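Local coordinates for probable transcriptional regulator (Pseudomonas aeruginosa PAO1, PDB 2GEN), which probably binds DNA at regulatory sites and controls transcription as a member of the TetR family, at residues N50-H55 with R109-A114; E57-G62 with R103-S108; T83-V88 with L184-W189. All blocks are in the same frame, centred on the assembly; numbering follows the deposited sequence.

The fold is built from helices alone, with no strand, and its three contacts show how a TetR-type subunit is tied together by helices far apart in sequence. Helix 51-76 supplies the first segments of two contacts, and helix 99-114 returns to supply the second: contact 2 (57-62 with 103-108) closes an inner loop nested inside the one closed by contact 1 (50-55 with 109-114). The two touch, with centres about 9 Å apart, and join the predicted DNA-binding end of the subunit to its body. Helix 80-97 lies within both loops and starts contact 3 (83-88 with 184-189), which crosses them along the chain and fastens helix 181-192 to helix 80-97, about 31 Å between centres from contact 1.

Contact 1 (N50-H55 with R109-A114); sequences NKERIH and RGRVEA
A salt bridge backed by a stack, between Glu52 and His55 on one side and Arg111 on the other, joins the first turn of helix 51-76 to the last turns of helix 99-114, next to the predicted helix-turn-helix. The segment axes come no closer than 10.6 Å, a gap bridged by long side chains. Arg111 runs out extended from CG to NE and grips the carboxylate side-on: NH2 donates to Glu52 OE1 at 2.6 Å, almost straight at 168°, while NE donates to Glu52 OE2 at 3.0 Å. Both oxygens use their syn lone pairs, and the two flat groups are nearly coplanar. Glu52 reaches this position through a bend at chi2 (63°). The guanidinium also stacks on His55, planes 29° apart, with Arg111 NE over one ring face toward the rim; Arg111 CD comes 3.7 Å from His55 CE1. Val112 CG2 makes a van der Waals touch with the ring, 4.0 Å from His55 ND1. Arg111 NH1 turns to Asp26, and Lys51 NZ is engaged by the carbonyls of Val25 and Thr28. With two carboxylates around one guanidinium, the charge of Arg111 is probably well compensated, and its rotation is fixed by the paired bonds to Glu52.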
loop_
_atom_site.group_PDB
_atom_site.type_symbol
_atom_site.label_atom_id
_atom_site.label_comp_id
_atom_site.label_asym_id
_atom_site.label_seq_id
_atom_site.Cartn_x
_atom_site.Cartn_y
_atom_site.Cartn_z
ATOM N N ASN A 50 20.730 11.654 16.479
ATOM C CA ASN A 50 20.154 10.650 17.385
ATOM C C ASN A 50 19.400 9.564 16.631
ATOM O O ASN A 50 19.433 9.540 15.390
ATOM C CB ASN A 50 19.237 11.301 18.436
ATOM C CG ASN A 50 18.126 12.136 17.824
ATOM O OD1 ASN A 50 17.564 11.808 16.768
ATOM N ND2 ASN A 50 17.782 13.211 18.505
ATOM N N LYS A 51 18.703 8.705 17.374
ATOM C CA LYS A 51 17.932 7.595 16.797
ATOM C C LYS A 51 16.901 8.065 15.766
ATOM O O LYS A 51 16.809 7.494 14.674
ATOM C CB LYS A 51 17.255 6.761 17.891
ATOM C CG LYS A 51 16.500 5.563 17.345
ATOM C CD LYS A 51 15.795 4.798 18.408
ATOM C CE LYS A 51 14.377 5.265 18.625
ATOM N NZ LYS A 51 13.760 4.407 19.664
ATOM N N GLU A 52 16.145 9.111 16.103
ATOM C CA GLU A 52 15.146 9.679 15.189
ATOM C C GLU A 52 15.737 10.209 13.872
ATOM O O GLU A 52 15.136 10.033 12.798
ATOM C CB GLU A 52 14.327 10.785 15.883
ATOM C CG GLU A 52 12.994 11.087 15.189
ATOM C CD GLU A 52 12.027 9.893 15.182
ATOM O OE1 GLU A 52 12.124 9.003 16.063
ATOM O OE2 GLU A 52 11.157 9.840 14.284
ATOM N N ARG A 53 16.894 10.860 13.938
ATOM C CA ARG A 53 17.526 11.341 12.712
ATOM C C ARG A 53 18.037 10.158 11.872
ATOM O O ARG A 53 17.849 10.130 10.659
ATOM C CB ARG A 53 18.649 12.317 12.981
ATOM C CG ARG A 53 18.855 13.223 11.778
ATOM C CD ARG A 53 20.236 13.068 11.302
ATOM N NE ARG A 53 20.471 13.727 10.019
ATOM C CZ ARG A 53 20.730 15.023 9.880
ATOM N NH1 ARG A 53 20.723 15.825 10.942
ATOM N NH2 ARG A 53 20.957 15.524 8.676
ATOM N N ILE A 54 18.659 9.193 12.544
ATOM C CA ILE A 54 19.123 7.963 11.901
ATOM C C ILE A 54 17.960 7.229 11.224
ATOM O O ILE A 54 18.102 6.734 10.082
ATOM C CB ILE A 54 19.858 7.043 12.895
ATOM C CG1 ILE A 54 21.204 7.669 13.290
ATOM C CG2 ILE A 54 20.098 5.673 12.290
ATOM C CD1 ILE A 54 21.983 6.908 14.395
ATOM N N HIS A 55 16.831 7.158 11.922
ATOM C CA HIS A 55 15.583 6.589 11.392
ATOM C C HIS A 55 15.150 7.251 10.064
ATOM O O HIS A 55 14.873 6.552 9.069
ATOM C CB HIS A 55 14.495 6.715 12.461
ATOM C CG HIS A 55 13.158 6.194 12.056
ATOM N ND1 HIS A 55 12.243 6.952 11.359
ATOM C CD2 HIS A 55 12.561 5.005 12.289
ATOM C CE1 HIS A 55 11.145 6.248 11.167
ATOM N NE2 HIS A 55 11.313 5.060 11.719
ATOM N N ARG A 109 6.850 5.986 6.505
ATOM C CA ARG A 109 6.773 7.284 5.823
ATOM C C ARG A 109 6.151 8.374 6.706
ATOM O O ARG A 109 6.707 9.462 6.819
ATOM C CB ARG A 109 6.012 7.192 4.505
ATOM C CG ARG A 109 6.319 8.353 3.594
ATOM C CD ARG A 109 5.361 8.455 2.420
ATOM N NE ARG A 109 5.672 9.624 1.598
ATOM C CZ ARG A 109 5.277 10.863 1.879
ATOM N NH1 ARG A 109 4.548 11.105 2.968
ATOM N NH2 ARG A 109 5.610 11.872 1.084
ATOM N N GLY A 110 5.013 8.062 7.323
ATOM C CA GLY A 110 4.276 9.016 8.171
ATOM C C GLY A 110 5.165 9.640 9.225
ATOM O O GLY A 110 5.210 10.883 9.395
ATOM N N ARG A 111 5.898 8.771 9.912
ATOM C CA ARG A 111 6.824 9.180 10.946
ATOM C C ARG A 111 7.897 10.138 10.415
ATOM O O ARG A 111 8.167 11.164 11.020
ATOM C CB ARG A 111 7.422 7.945 11.613
ATOM C CG ARG A 111 8.326 8.262 12.789
ATOM C CD ARG A 111 8.552 7.058 13.655
ATOM N NE ARG A 111 9.611 7.297 14.638
ATOM C CZ ARG A 111 9.780 6.564 15.735
ATOM N NH1 ARG A 111 8.951 5.564 15.989
ATOM N NH2 ARG A 111 10.771 6.836 16.579
ATOM N N VAL A 112 8.489 9.825 9.257
ATOM C CA VAL A 112 9.533 10.675 8.693
ATOM C C VAL A 112 8.985 12.028 8.195
ATOM O O VAL A 112 9.638 13.058 8.347
ATOM C CB VAL A 112 10.269 9.952 7.517
ATOM C CG1 VAL A 112 11.307 10.891 6.850
ATOM C CG2 VAL A 112 10.912 8.707 8.026
ATOM N N GLU A 113 7.811 12.003 7.561
ATOM C CA GLU A 113 7.250 13.229 7.001
ATOM C C GLU A 113 6.838 14.175 8.141
ATOM O O GLU A 113 6.980 15.400 8.026
ATOM C CB GLU A 113 6.102 12.942 6.005
ATOM C CG GLU A 113 5.008 12.006 6.517
ATOM C CD GLU A 113 3.757 11.927 5.611
ATOM O OE1 GLU A 113 3.253 13.000 5.185
ATOM O OE2 GLU A 113 3.264 10.792 5.345
ATOM N N ALA A 114 6.419 13.589 9.262
ATOM C CA ALA A 114 5.982 14.356 10.440
ATOM C C ALA A 114 7.124 15.113 11.119
ATOM O O ALA A 114 6.904 16.181 11.689
ATOM C CB ALA A 114 5.283 13.451 11.432
#

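Contact 2 (E57-G62 with R103-S108)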
loop_
_atom_site.group_PDB
_atom_site.type_symbol
_atom_site.label_atom_id
_atom_site.label_comp_id
_atom_site.label_asym_id
_atom_site.label_seq_id
_atom_site.Cartn_x
_atom_site.Cartn_y
_atom_site.Cartn_z
ATOM N N GLU A 57 17.090 9.145 8.063
ATOM C CA GLU A 57 18.151 8.967 7.064
ATOM C C GLU A 57 18.062 7.563 6.450
ATOM O O GLU A 57 18.291 7.401 5.224
ATOM C CB GLU A 57 19.547 9.226 7.643
ATOM C CG GLU A 57 19.782 10.692 8.132
ATOM C CD GLU A 57 20.025 11.696 7.011
ATOM O OE1 GLU A 57 19.944 11.336 5.800
ATOM O OE2 GLU A 57 20.293 12.878 7.329
ATOM N N LEU A 58 17.730 6.569 7.276
ATOM C CA LEU A 58 17.520 5.199 6.778
ATOM C C LEU A 58 16.384 5.169 5.733
ATOM O O LEU A 58 16.486 4.508 4.662
ATOM C CB LEU A 58 17.240 4.232 7.943
ATOM C CG LEU A 58 16.945 2.755 7.587
ATOM C CD1 LEU A 58 18.134 2.128 6.826
ATOM C CD2 LEU A 58 16.561 1.915 8.823
ATOM N N TYR A 59 15.311 5.895 6.040
ATOM C CA TYR A 59 14.171 6.006 5.130
ATOM C C TYR A 59 14.610 6.644 3.815
ATOM O O TYR A 59 14.381 6.086 2.708
ATOM C CB TYR A 59 13.014 6.809 5.763
ATOM C CG TYR A 59 11.803 6.810 4.876
ATOM C CD1 TYR A 59 10.862 5.784 4.946
ATOM C CD2 TYR A 59 11.623 7.820 3.931
ATOM C CE1 TYR A 59 9.738 5.787 4.074
ATOM C CE2 TYR A 59 10.531 7.828 3.079
ATOM C CZ TYR A 59 9.607 6.832 3.143
ATOM O OH TYR A 59 8.558 6.867 2.243
ATOM N N LEU A 60 15.232 7.814 3.916
ATOM C CA LEU A 60 15.621 8.555 2.708
ATOM C C LEU A 60 16.631 7.783 1.854
ATOM O O LEU A 60 16.575 7.831 0.612
ATOM C CB LEU A 60 16.188 9.926 3.063
ATOM C CG LEU A 60 15.232 10.909 3.760
ATOM C CD1 LEU A 60 16.023 12.169 4.123
ATOM C CD2 LEU A 60 14.037 11.284 2.882
ATOM N N ALA A 61 17.572 7.099 2.507
ATOM C CA ALA A 61 18.535 6.262 1.762
ATOM C C ALA A 61 17.851 5.130 1.005
ATOM O O ALA A 61 18.281 4.790 -0.115
ATOM C CB ALA A 61 19.586 5.704 2.681
ATOM N N GLY A 62 16.811 4.549 1.602
ATOM C CA GLY A 62 16.082 3.450 0.977
ATOM C C GLY A 62 15.336 3.894 -0.264
ATOM O O GLY A 62 15.460 3.273 -1.320
ATOM N N ARG A 103 10.350 -3.521 4.203
ATOM C CA ARG A 103 9.357 -3.510 5.282
ATOM C C ARG A 103 9.424 -2.184 6.030
ATOM O O ARG A 103 8.395 -1.556 6.304
ATOM C CB ARG A 103 9.610 -4.677 6.222
ATOM C CG ARG A 103 8.381 -5.141 6.920
ATOM C CD ARG A 103 8.722 -6.375 7.759
ATOM N NE ARG A 103 8.755 -7.570 6.919
ATOM C CZ ARG A 103 9.850 -8.218 6.550
ATOM N NH1 ARG A 103 11.038 -7.797 6.944
ATOM N NH2 ARG A 103 9.751 -9.296 5.768
ATOM N N PHE A 104 10.647 -1.748 6.333
ATOM C CA PHE A 104 10.862 -0.529 7.102
ATOM C C PHE A 104 10.272 0.657 6.346
ATOM O O PHE A 104 9.511 1.450 6.916
ATOM C CB PHE A 104 12.355 -0.307 7.362
ATOM C CG PHE A 104 12.664 1.014 8.002
ATOM C CD1 PHE A 104 12.542 1.174 9.402
ATOM C CD2 PHE A 104 13.093 2.095 7.232
ATOM C CE1 PHE A 104 12.811 2.397 10.001
ATOM C CE2 PHE A 104 13.384 3.338 7.819
ATOM C CZ PHE A 104 13.238 3.479 9.235
ATOM N N ILE A 105 10.582 0.767 5.052
ATOM C CA ILE A 105 10.087 1.870 4.237
ATOM C C ILE A 105 8.550 1.884 4.194
ATOM O O ILE A 105 7.948 2.936 4.295
ATOM C CB ILE A 105 10.640 1.806 2.774
ATOM C CG1 ILE A 105 12.122 2.182 2.756
ATOM C CG2 ILE A 105 9.851 2.771 1.845
ATOM C CD1 ILE A 105 12.761 1.937 1.420
ATOM N N LEU A 106 7.937 0.709 4.046
ATOM C CA LEU A 106 6.490 0.589 3.915
ATOM C C LEU A 106 5.764 0.987 5.191
ATOM O O LEU A 106 4.569 1.298 5.149
ATOM C CB LEU A 106 6.091 -0.836 3.482
ATOM C CG LEU A 106 6.435 -1.235 2.054
ATOM C CD1 LEU A 106 5.940 -2.652 1.812
ATOM C CD2 LEU A 106 5.827 -0.249 1.053
ATOM N N HIS A 107 6.466 0.992 6.325
ATOM C CA HIS A 107 5.806 1.306 7.595
ATOM C C HIS A 107 6.220 2.633 8.227
ATOM O O HIS A 107 5.679 3.023 9.271
ATOM C CB HIS A 107 5.957 0.138 8.560
ATOM C CG HIS A 107 5.312 -1.122 8.061
ATOM N ND1 HIS A 107 5.920 -2.357 8.145
ATOM C CD2 HIS A 107 4.109 -1.331 7.468
ATOM C CE1 HIS A 107 5.115 -3.275 7.636
ATOM N NE2 HIS A 107 4.009 -2.680 7.220
ATOM N N SER A 108 7.134 3.355 7.579
ATOM C CA SER A 108 7.787 4.498 8.229
ATOM C C SER A 108 7.565 5.891 7.622
ATOM O O SER A 108 8.071 6.880 8.156
ATOM C CB SER A 108 9.293 4.239 8.344
ATOM O OG SER A 108 9.540 3.060 9.088
#
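Segments 57-62 and 103-108, on helices 51-76 and 99-114, cross at -113° with their axes 9.7 Å apart at closest approach, and the backbones come nearest at Tyr59 and Ile105, whose CA atoms are 5.9 Å apart. Leu58 sets its CD2 methyl over the centre of the Phe104 ring, a CH-pi contact 3.6 Å from the centroid and only 12° off the normal. With CG anti to the backbone N (chi1 178°), Leu58 brings CG itself against Phe104 CE2. On the opposite face of the same ring sits Ser108 OG, offset toward the rim. That hydroxyl donates to Phe104 O at 2.7 Å, tilted out of the carbonyl plane; His107 N reaches this oxygen from the other face, so this carbonyl oxygen accepts from two donors. Tyr59 crosses Ile105 at about a right angle: its ring edge faces the backbone, with CE1 3.4 Å from Ile105 O in the ring plane, and CE1 also touches Ile105 CG2. Ile105 CD1 packs directly on the backbone of Gly62, 3.6 Å from its C atom. Helix 9-23 adds Leu17 and Phe20 against Leu58, and Leu121 of helix 118-141 packs on Tyr59. This buried crossing is consistent with the junction between the DNA-binding and C-terminal domains of TetR-family regulators, where the helix following the helix-turn-helix packs against the larger domain.

Contact 3 (T83-V88 with L184-W189); sequences TVRLLV and LAQVAW
Segments 83-88 and 184-189 cross at 135°, their axes 8.5 Å apart at closest approach, and Arg85 and Ala185 bring their CA atoms to 4.9 Å. The approach is close where Ala185 and Ala188 face helix 80-97; Val88 spreads its two methyls, CG2 meeting Ala188 CB at 3.6 Å and CG1 lying against the Leu184-Ala185 peptide, 3.7 Å from Ala185 N. One turn earlier, Val84 CG1 rests on the backbone of Trp189, while its CG2 comes to the indole edge, 4.1 Å from Trp189 CE3. At the border of this apolar strip Arg85 folds over Ala185, bent at chi3 (62°), and the alanine CB sits over one guanidinium face, toward the rim and 3.8 Å from NH1. A water then bridges the two helices, accepting from Arg85 NH1 at 2.9 Å and donating to Gln186 OE1 at 2.7 Å. Arg85 NH2 is salt-bridged to Glu182, and Gln186 NE2 is hydrogen-bonded to Asp190 OD2. Val157 of helix 150-169 packs on Val88, and Val156 of the second subunit on Leu184. The arrangement is plain helix packing in the all-helical C-terminal domain of a TetR-type fold, joining helix 80-97 to helix 181-192 beside the second subunit.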
loop_
_atom_site.group_PDB
_atom_site.type_symbol
_atom_site.label_atom_id
_atom_site.label_comp_id
_atom_site.label_asym_id
_atom_site.label_seq_id
_atom_site.Cartn_x
_atom_site.Cartn_y
_atom_site.Cartn_z
ATOM N N THR A 83 11.580 0.918 -20.646
ATOM C CA THR A 83 11.480 1.982 -19.637
ATOM C C THR A 83 10.408 1.665 -18.587
ATOM O O THR A 83 10.604 1.830 -17.393
ATOM C CB THR A 83 11.276 3.348 -20.394
ATOM O OG1 THR A 83 12.373 3.555 -21.300
ATOM C CG2 THR A 83 11.211 4.498 -19.382
ATOM N N VAL A 84 9.254 1.185 -19.049
ATOM C CA VAL A 84 8.178 0.804 -18.184
ATOM C C VAL A 84 8.588 -0.409 -17.339
ATOM O O VAL A 84 8.456 -0.402 -16.124
ATOM C CB VAL A 84 6.931 0.487 -19.011
ATOM C CG1 VAL A 84 5.863 -0.129 -18.143
ATOM C CG2 VAL A 84 6.359 1.813 -19.562
ATOM N N ARG A 85 9.160 -1.397 -18.003
ATOM C CA ARG A 85 9.588 -2.631 -17.262
ATOM C C ARG A 85 10.548 -2.278 -16.142
ATOM O O ARG A 85 10.481 -2.875 -15.081
ATOM C CB ARG A 85 10.250 -3.628 -18.181
ATOM C CG ARG A 85 9.295 -4.374 -19.169
ATOM C CD ARG A 85 10.118 -5.164 -20.182
ATOM N NE ARG A 85 10.920 -6.182 -19.501
ATOM C CZ ARG A 85 10.472 -7.394 -19.138
ATOM N NH1 ARG A 85 9.245 -7.820 -19.451
ATOM N NH2 ARG A 85 11.303 -8.220 -18.488
ATOM N N LEU A 86 11.475 -1.345 -16.386
ATOM C CA LEU A 86 12.481 -0.903 -15.424
ATOM C C LEU A 86 11.866 -0.411 -14.138
ATOM O O LEU A 86 12.397 -0.673 -13.068
ATOM C CB LEU A 86 13.380 0.176 -16.088
ATOM C CG LEU A 86 14.459 0.705 -15.143
ATOM C CD1 LEU A 86 15.570 -0.339 -14.993
ATOM C CD2 LEU A 86 14.965 2.010 -15.757
ATOM N N LEU A 87 10.756 0.362 -14.212
ATOM C CA LEU A 87 10.102 0.825 -12.988
ATOM C C LEU A 87 9.697 -0.367 -12.117
ATOM O O LEU A 87 9.800 -0.290 -10.907
ATOM C CB LEU A 87 8.860 1.633 -13.342
ATOM C CG LEU A 87 9.175 2.965 -14.083
ATOM C CD1 LEU A 87 7.911 3.566 -14.725
ATOM C CD2 LEU A 87 9.773 3.981 -13.120
ATOM N N VAL A 88 9.270 -1.441 -12.764
ATOM C CA VAL A 88 8.787 -2.621 -12.033
ATOM C C VAL A 88 9.921 -3.522 -11.574
ATOM O O VAL A 88 10.006 -3.820 -10.377
ATOM C CB VAL A 88 7.817 -3.422 -12.873
ATOM C CG1 VAL A 88 7.351 -4.774 -12.130
ATOM C CG2 VAL A 88 6.549 -2.553 -13.150
ATOM N N LEU A 184 4.809 -9.403 -13.557
ATOM C CA LEU A 184 4.398 -8.030 -13.167
ATOM C C LEU A 184 4.991 -7.005 -14.163
ATOM O O LEU A 184 4.322 -6.049 -14.555
ATOM C CB LEU A 184 4.787 -7.727 -11.727
ATOM C CG LEU A 184 3.935 -8.488 -10.670
ATOM C CD1 LEU A 184 4.126 -8.025 -9.262
ATOM C CD2 LEU A 184 2.433 -8.450 -11.020
ATOM N N ALA A 185 6.225 -7.245 -14.622
ATOM C CA ALA A 185 6.835 -6.346 -15.637
ATOM C C ALA A 185 6.018 -6.385 -16.932
ATOM O O ALA A 185 5.735 -5.349 -17.531
ATOM C CB ALA A 185 8.279 -6.756 -15.923
ATOM N N GLN A 186 5.683 -7.605 -17.374
ATOM C CA GLN A 186 4.936 -7.795 -18.606
ATOM C C GLN A 186 3.547 -7.162 -18.507
ATOM O O GLN A 186 3.100 -6.472 -19.422
ATOM C CB GLN A 186 4.772 -9.284 -18.894
ATOM C CG GLN A 186 4.092 -9.454 -20.229
ATOM C CD GLN A 186 4.928 -8.976 -21.388
ATOM O OE1 GLN A 186 6.131 -9.284 -21.467
ATOM N NE2 GLN A 186 4.313 -8.184 -22.291
ATOM N N VAL A 187 2.858 -7.386 -17.391
ATOM C CA VAL A 187 1.547 -6.828 -17.200
ATOM C C VAL A 187 1.601 -5.307 -17.162
ATOM O O VAL A 187 0.727 -4.669 -17.721
ATOM C CB VAL A 187 0.920 -7.300 -15.941
ATOM C CG1 VAL A 187 -0.331 -6.452 -15.633
ATOM C CG2 VAL A 187 0.591 -8.859 -16.056
ATOM N N ALA A 188 2.625 -4.738 -16.533
ATOM C CA ALA A 188 2.725 -3.247 -16.461
ATOM C C ALA A 188 2.764 -2.714 -17.910
ATOM O O ALA A 188 2.034 -1.757 -18.258
ATOM C CB ALA A 188 4.001 -2.843 -15.697
ATOM N N TRP A 189 3.641 -3.264 -18.725
ATOM C CA TRP A 189 3.787 -2.811 -20.140
ATOM C C TRP A 189 2.467 -3.022 -20.861
ATOM O O TRP A 189 1.908 -2.108 -21.488
ATOM C CB TRP A 189 4.907 -3.570 -20.847
ATOM C CG TRP A 189 4.976 -3.319 -22.298
ATOM C CD1 TRP A 189 4.972 -4.272 -23.276
ATOM C CD2 TRP A 189 5.031 -2.047 -22.971
ATOM N NE1 TRP A 189 5.043 -3.692 -24.535
ATOM C CE2 TRP A 189 5.085 -2.326 -24.374
ATOM C CE3 TRP A 189 5.081 -0.712 -22.543
ATOM C CZ2 TRP A 189 5.159 -1.319 -25.343
ATOM C CZ3 TRP A 189 5.158 0.286 -23.541
ATOM C CH2 TRP A 189 5.184 -0.024 -24.906
HETATM O O HOH W 1 7.433 -6.905 -21.460
#